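Local coordinates for uncharacterized ParM protein (Staphylococcus aureus, PDB 3JS6) that is an actin-like ParM protein that probably forms dynamic filaments to segregate plasmid DNA, so that copies are passed on when the bacterium divides, at residues A[156-161]-A[331-336]; A[166-171]-A[175-180]. All coordinates share one frame; numbering follows the deposited sequence.

Contact 1: A[156-161]-A[331-336]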
loop_
_atom_site.group_PDB
_atom_site.type_symbol
_atom_site.label_atom_id
_atom_site.label_comp_id
_atom_site.label_asym_id
_atom_site.label_seq_id
_atom_site.Cartn_x
_atom_site.Cartn_y
_atom_site.Cartn_z
ATOM N N GLY A 156 1.905 12.141 -16.686
ATOM C CA GLY A 156 3.006 11.202 -16.571
ATOM C C GLY A 156 2.711 10.133 -15.531
ATOM O O GLY A 156 1.889 10.351 -14.613
ATOM N N VAL A 157 3.376 8.988 -15.672
ATOM C CA VAL A 157 3.206 7.851 -14.752
ATOM C C VAL A 157 4.563 7.251 -14.412
ATOM O O VAL A 157 5.407 7.068 -15.281
ATOM C CB VAL A 157 2.323 6.739 -15.376
ATOM C CG1 VAL A 157 2.232 5.538 -14.425
ATOM C CG2 VAL A 157 0.923 7.293 -15.656
ATOM N N LYS A 158 4.783 6.959 -13.140
ATOM C CA LYS A 158 6.045 6.365 -12.742
ATOM C C LYS A 158 5.734 5.178 -11.857
ATOM O O LYS A 158 5.089 5.333 -10.824
ATOM C CB LYS A 158 6.890 7.382 -11.991
ATOM C CG LYS A 158 8.238 6.847 -11.474
ATOM C CD LYS A 158 9.136 6.278 -12.578
ATOM C CE LYS A 158 10.544 6.014 -12.049
ATOM N NZ LYS A 158 11.395 5.337 -13.045
ATOM N N ILE A 159 6.181 3.998 -12.279
ATOM C CA ILE A 159 5.936 2.775 -11.527
ATOM C C ILE A 159 7.221 2.081 -11.066
ATOM O O ILE A 159 8.124 1.851 -11.867
ATOM C CB ILE A 159 5.177 1.754 -12.384
ATOM C CG1 ILE A 159 3.833 2.325 -12.842
ATOM C CG2 ILE A 159 5.004 0.479 -11.595
ATOM C CD1 ILE A 159 3.279 1.624 -14.033
ATOM N N VAL A 160 7.320 1.748 -9.783
ATOM C CA VAL A 160 8.501 1.020 -9.339
ATOM C C VAL A 160 8.094 -0.246 -8.592
ATOM O O VAL A 160 6.900 -0.510 -8.415
ATOM C CB VAL A 160 9.395 1.880 -8.414
ATOM C CG1 VAL A 160 9.888 3.101 -9.178
ATOM C CG2 VAL A 160 8.644 2.272 -7.157
ATOM N N ALA A 161 9.080 -1.037 -8.175
ATOM C CA ALA A 161 8.796 -2.248 -7.386
ATOM C C ALA A 161 8.329 -1.770 -6.008
ATOM O O ALA A 161 8.896 -0.832 -5.449
ATOM C CB ALA A 161 10.061 -3.103 -7.253
ATOM N N GLU A 331 5.559 9.153 -3.762
ATOM C CA GLU A 331 5.328 10.597 -3.913
ATOM C C GLU A 331 6.613 11.351 -4.264
ATOM O O GLU A 331 6.595 12.264 -5.093
ATOM C CB GLU A 331 4.719 11.169 -2.646
ATOM C CG GLU A 331 4.495 12.662 -2.691
ATOM C CD GLU A 331 3.749 13.159 -1.464
ATOM O OE1 GLU A 331 4.224 12.904 -0.336
ATOM O OE2 GLU A 331 2.688 13.805 -1.630
ATOM N N LYS A 332 7.727 10.966 -3.651
ATOM C CA LYS A 332 9.006 11.614 -3.956
ATOM C C LYS A 332 9.384 11.436 -5.439
ATOM O O LYS A 332 9.859 12.371 -6.082
ATOM C CB LYS A 332 10.099 11.076 -3.029
ATOM C CG LYS A 332 9.853 11.470 -1.569
ATOM C CD LYS A 332 10.759 10.702 -0.615
ATOM C CE LYS A 332 10.467 11.073 0.828
ATOM N NZ LYS A 332 11.432 10.392 1.750
ATOM N N LEU A 333 9.171 10.245 -5.981
ATOM C CA LEU A 333 9.469 9.987 -7.389
ATOM C C LEU A 333 8.481 10.779 -8.251
ATOM O O LEU A 333 8.815 11.232 -9.353
ATOM C CB LEU A 333 9.333 8.482 -7.704
ATOM C CG LEU A 333 10.352 7.535 -7.044
ATOM C CD1 LEU A 333 10.052 6.096 -7.439
ATOM C CD2 LEU A 333 11.774 7.915 -7.502
ATOM N N GLY A 334 7.260 10.930 -7.745
ATOM C CA GLY A 334 6.246 11.679 -8.468
ATOM C C GLY A 334 6.648 13.149 -8.587
ATOM O O GLY A 334 6.383 13.777 -9.617
ATOM N N GLU A 335 7.275 13.693 -7.540
ATOM C CA GLU A 335 7.715 15.093 -7.536
ATOM C C GLU A 335 8.753 15.304 -8.624
ATOM O O GLU A 335 8.748 16.331 -9.321
ATOM C CB GLU A 335 8.336 15.468 -6.190
ATOM C CG GLU A 335 7.353 15.531 -5.016
ATOM C CD GLU A 335 6.384 16.702 -5.109
ATOM O OE1 GLU A 335 5.527 16.833 -4.205
ATOM O OE2 GLU A 335 6.474 17.492 -6.077
ATOM N N LEU A 336 9.652 14.327 -8.750
ATOM C CA LEU A 336 10.693 14.388 -9.764
ATOM C C LEU A 336 10.056 14.267 -11.131
ATOM O O LEU A 336 10.474 14.934 -12.080
ATOM C CB LEU A 336 11.704 13.265 -9.565
ATOM C CG LEU A 336 12.584 13.415 -8.318
ATOM C CD1 LEU A 336 13.615 12.313 -8.328
ATOM C CD2 LEU A 336 13.274 14.773 -8.307
#
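Lys158 and Val160, two residues apart on strand 148-161 of the large N-terminal sheet of this actin-like fold, both turn toward Leu333 on the C-terminal helix 325-342. The junction is a helix lying against one face of a sheet, and Leu333 is the helix residue that both strand side chains touch. Following the strand from Gly156, Val157 sends its branched side chain to the other face, onto Leu137 of helix 128-137. Next comes Lys158, whose CA lies 6.8 Å from the CA of Gly334; with no side chain, the glycine adds little bulk to the helix surface where the two backbones come nearest. The lysine is used here for its aliphatic part. Its first torsion sets CG opposite the backbone N (chi1 178°), and Lys158 CG then lies 4.3 Å from Leu333 CB, a loose contact. A bend at the second torsion (chi2 58°) precedes a nearly extended end, while Leu337, one helical turn beyond Leu333, also touches the chain. Ile159 faces away again, toward Glu134 and Thr118, as a beta-branched residue suited to a strand covered by helix 128-137. Val160 then returns to the C-terminal helix, meeting Leu333 tip to tip and Tyr330 a little earlier on that helix. Gly156, Lys158 and Val160 make backbone hydrogen bonds to strand 111-120, at Ile116, Thr118 and Met120; across to the helix segment, the contact is carried by carbon atoms. Leucine suits this place because its long stem reaches across to the shorter valine. One methyl, Leu333 CD1, does the touching: it lies 4.1 Å from Val160 CG2. The approach of Leu333 CD1 to Val160 CG1, at 3.5 Å, is tighter than usual.

Contact 2: A[166-171]-A[175-180]; sequences TLLDLN and GKVFKA
Asn171 and Phe178 meet at the open end of a small beta-hairpin, formed by strands 172-173 and 176-177, that directly follows helix 162-169. The tight part lies around the backbone carbonyl of Asn171. Phe178 N donates to Asn171 O at 2.7 Å, with an N-H...O angle of 157°, although the donor stands well above the carbonyl plane. This bond is supplemented by a weaker C-H...O contact to the same oxygen, from Val177 CA to Asn171 O at 3.1 Å. The aromatic ring of Phe178 then folds over the asparagine backbone: Asn171 CA sits over its face, 3.9 Å from the centroid, in a CH-pi contact, and Leu170 O comes obliquely to Phe178 CE2 at 3.4 Å. A flat, broad residue is apt here because its face can lie over CA and C of Asn171. The Asn171 amide is turned 67° from the ring plane and is engaged elsewhere. With chi1 at -73°, CG lies beside the backbone N, which directs the amide back to the helix end, where Leu167 O, with only a weak backbone bond from Leu170 N within its segment, gains a better donor.

Elsewhere the contact is slacker. Leu168 CD2 and Val177 CG1 pass each other at 4.2 Å, with only an ordinary apolar touch. Phe178 itself is exposed despite its covered face, and Lys176, an exposed residue, sets off away from the other segment and adds almost nothing. The side chain of Asn171 is tied back by one bond, in its amide plane, from Asn171 ND2 to Leu167 O at 2.9 Å.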
loop_
_atom_site.group_PDB
_atom_site.type_symbol
_atom_site.label_atom_id
_atom_site.label_comp_id
_atom_site.label_asym_id
_atom_site.label_seq_id
_atom_site.Cartn_x
_atom_site.Cartn_y
_atom_site.Cartn_z
ATOM N N THR A 166 9.093 1.933 -0.038
ATOM C CA THR A 166 9.466 1.886 1.365
ATOM C C THR A 166 10.907 2.367 1.553
ATOM O O THR A 166 11.172 3.211 2.389
ATOM C CB THR A 166 9.283 0.443 1.895
ATOM O OG1 THR A 166 7.890 0.101 1.828
ATOM C CG2 THR A 166 9.746 0.322 3.337
ATOM N N LEU A 167 11.842 1.824 0.780
ATOM C CA LEU A 167 13.235 2.263 0.889
ATOM C C LEU A 167 13.381 3.779 0.675
ATOM O O LEU A 167 14.131 4.458 1.389
ATOM C CB LEU A 167 14.095 1.518 -0.138
ATOM C CG LEU A 167 14.487 0.114 0.298
ATOM C CD1 LEU A 167 15.138 -0.637 -0.845
ATOM C CD2 LEU A 167 15.420 0.209 1.477
ATOM N N LEU A 168 12.674 4.293 -0.327
ATOM C CA LEU A 168 12.716 5.710 -0.679
ATOM C C LEU A 168 12.127 6.631 0.388
ATOM O O LEU A 168 12.533 7.792 0.510
ATOM C CB LEU A 168 11.997 5.930 -2.010
ATOM C CG LEU A 168 12.726 5.335 -3.223
ATOM C CD1 LEU A 168 11.852 5.546 -4.483
ATOM C CD2 LEU A 168 14.093 5.985 -3.393
ATOM N N ASP A 169 11.159 6.120 1.144
ATOM C CA ASP A 169 10.530 6.875 2.224
ATOM C C ASP A 169 11.644 7.246 3.201
ATOM O O ASP A 169 11.694 8.365 3.695
ATOM C CB ASP A 169 9.476 5.970 2.916
ATOM C CG ASP A 169 8.823 6.601 4.166
ATOM O OD1 ASP A 169 8.548 7.826 4.206
ATOM O OD2 ASP A 169 8.534 5.830 5.116
ATOM N N LEU A 170 12.553 6.306 3.447
ATOM C CA LEU A 170 13.632 6.502 4.411
ATOM C C LEU A 170 15.021 6.747 3.835
ATOM O O LEU A 170 15.998 6.760 4.573
ATOM C CB LEU A 170 13.707 5.291 5.337
ATOM C CG LEU A 170 12.366 4.976 6.021
ATOM C CD1 LEU A 170 12.505 3.747 6.886
ATOM C CD2 LEU A 170 11.929 6.170 6.856
ATOM N N ASN A 171 15.140 6.919 2.529
ATOM C CA ASN A 171 16.487 7.136 2.005
ATOM C C ASN A 171 16.554 8.203 0.932
ATOM O O ASN A 171 17.463 8.196 0.092
ATOM C CB ASN A 171 17.052 5.817 1.488
ATOM C CG ASN A 171 17.434 4.884 2.611
ATOM O OD1 ASN A 171 18.517 5.000 3.184
ATOM N ND2 ASN A 171 16.536 3.966 2.947
ATOM N N GLY A 175 14.607 15.256 -3.513
ATOM C CA GLY A 175 14.848 14.648 -4.811
ATOM C C GLY A 175 16.117 13.826 -5.003
ATOM O O GLY A 175 16.408 13.388 -6.115
ATOM N N LYS A 176 16.874 13.609 -3.937
ATOM C CA LYS A 176 18.089 12.817 -4.028
ATOM C C LYS A 176 18.173 11.722 -2.985
ATOM O O LYS A 176 17.848 11.942 -1.816
ATOM C CB LYS A 176 19.328 13.705 -3.921
ATOM C CG LYS A 176 19.197 14.896 -3.017
ATOM C CD LYS A 176 20.543 15.622 -2.910
ATOM C CE LYS A 176 21.146 15.922 -4.282
ATOM N NZ LYS A 176 20.373 16.940 -5.051
ATOM N N VAL A 177 18.595 10.538 -3.419
ATOM C CA VAL A 177 18.737 9.414 -2.510
ATOM C C VAL A 177 19.956 9.705 -1.637
ATOM O O VAL A 177 20.882 10.381 -2.092
ATOM C CB VAL A 177 18.979 8.116 -3.286
ATOM C CG1 VAL A 177 17.785 7.823 -4.187
ATOM C CG2 VAL A 177 20.238 8.246 -4.117
ATOM N N PHE A 178 19.965 9.209 -0.399
ATOM C CA PHE A 178 21.103 9.449 0.493
ATOM C C PHE A 178 22.344 8.828 -0.133
ATOM O O PHE A 178 22.277 7.773 -0.751
ATOM C CB PHE A 178 20.867 8.836 1.882
ATOM C CG PHE A 178 19.737 9.474 2.665
ATOM C CD1 PHE A 178 19.212 10.721 2.303
ATOM C CD2 PHE A 178 19.209 8.830 3.784
ATOM C CE1 PHE A 178 18.175 11.309 3.045
ATOM C CE2 PHE A 178 18.172 9.407 4.534
ATOM C CZ PHE A 178 17.652 10.647 4.167
ATOM N N LYS A 179 23.482 9.491 0.009
ATOM C CA LYS A 179 24.708 8.950 -0.555
ATOM C C LYS A 179 24.924 7.495 -0.152
ATOM O O LYS A 179 25.208 6.653 -1.000
ATOM C CB LYS A 179 25.896 9.806 -0.134
ATOM C CG LYS A 179 25.688 11.290 -0.445
ATOM C CD LYS A 179 26.928 12.133 -0.121
ATOM C CE LYS A 179 26.584 13.607 0.069
ATOM N NZ LYS A 179 25.914 13.836 1.394
ATOM N N ALA A 180 24.769 7.184 1.131
ATOM C CA ALA A 180 24.975 5.818 1.579
ATOM C C ALA A 180 24.130 4.793 0.818
ATOM O O ALA A 180 24.572 3.667 0.583
ATOM C CB ALA A 180 24.686 5.708 3.065
#

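From the N terminus, strand 148-161 leads straight into helix 162-169, and the hairpin follows. Contact 2 closes a short loop there, with three residues between its segments. Contact 1 closes a far longer one, 169 residues, when the chain returns in helix 325-342; contact 2 is nested inside it, and the long loop also contains the five-stranded sheet of the second domain. The C-terminal helix joins the two sites: Lys332 NZ lies 3.1 Å from Leu168 O, a probable hydrogen bond, and Leu333 CD1 packs on Leu168 CD1 at 3.5 Å. Contact 1 ties the N-terminal sheet to that helix, contact 2 the end region of helix 162-169 to strand 176-177 and what follows.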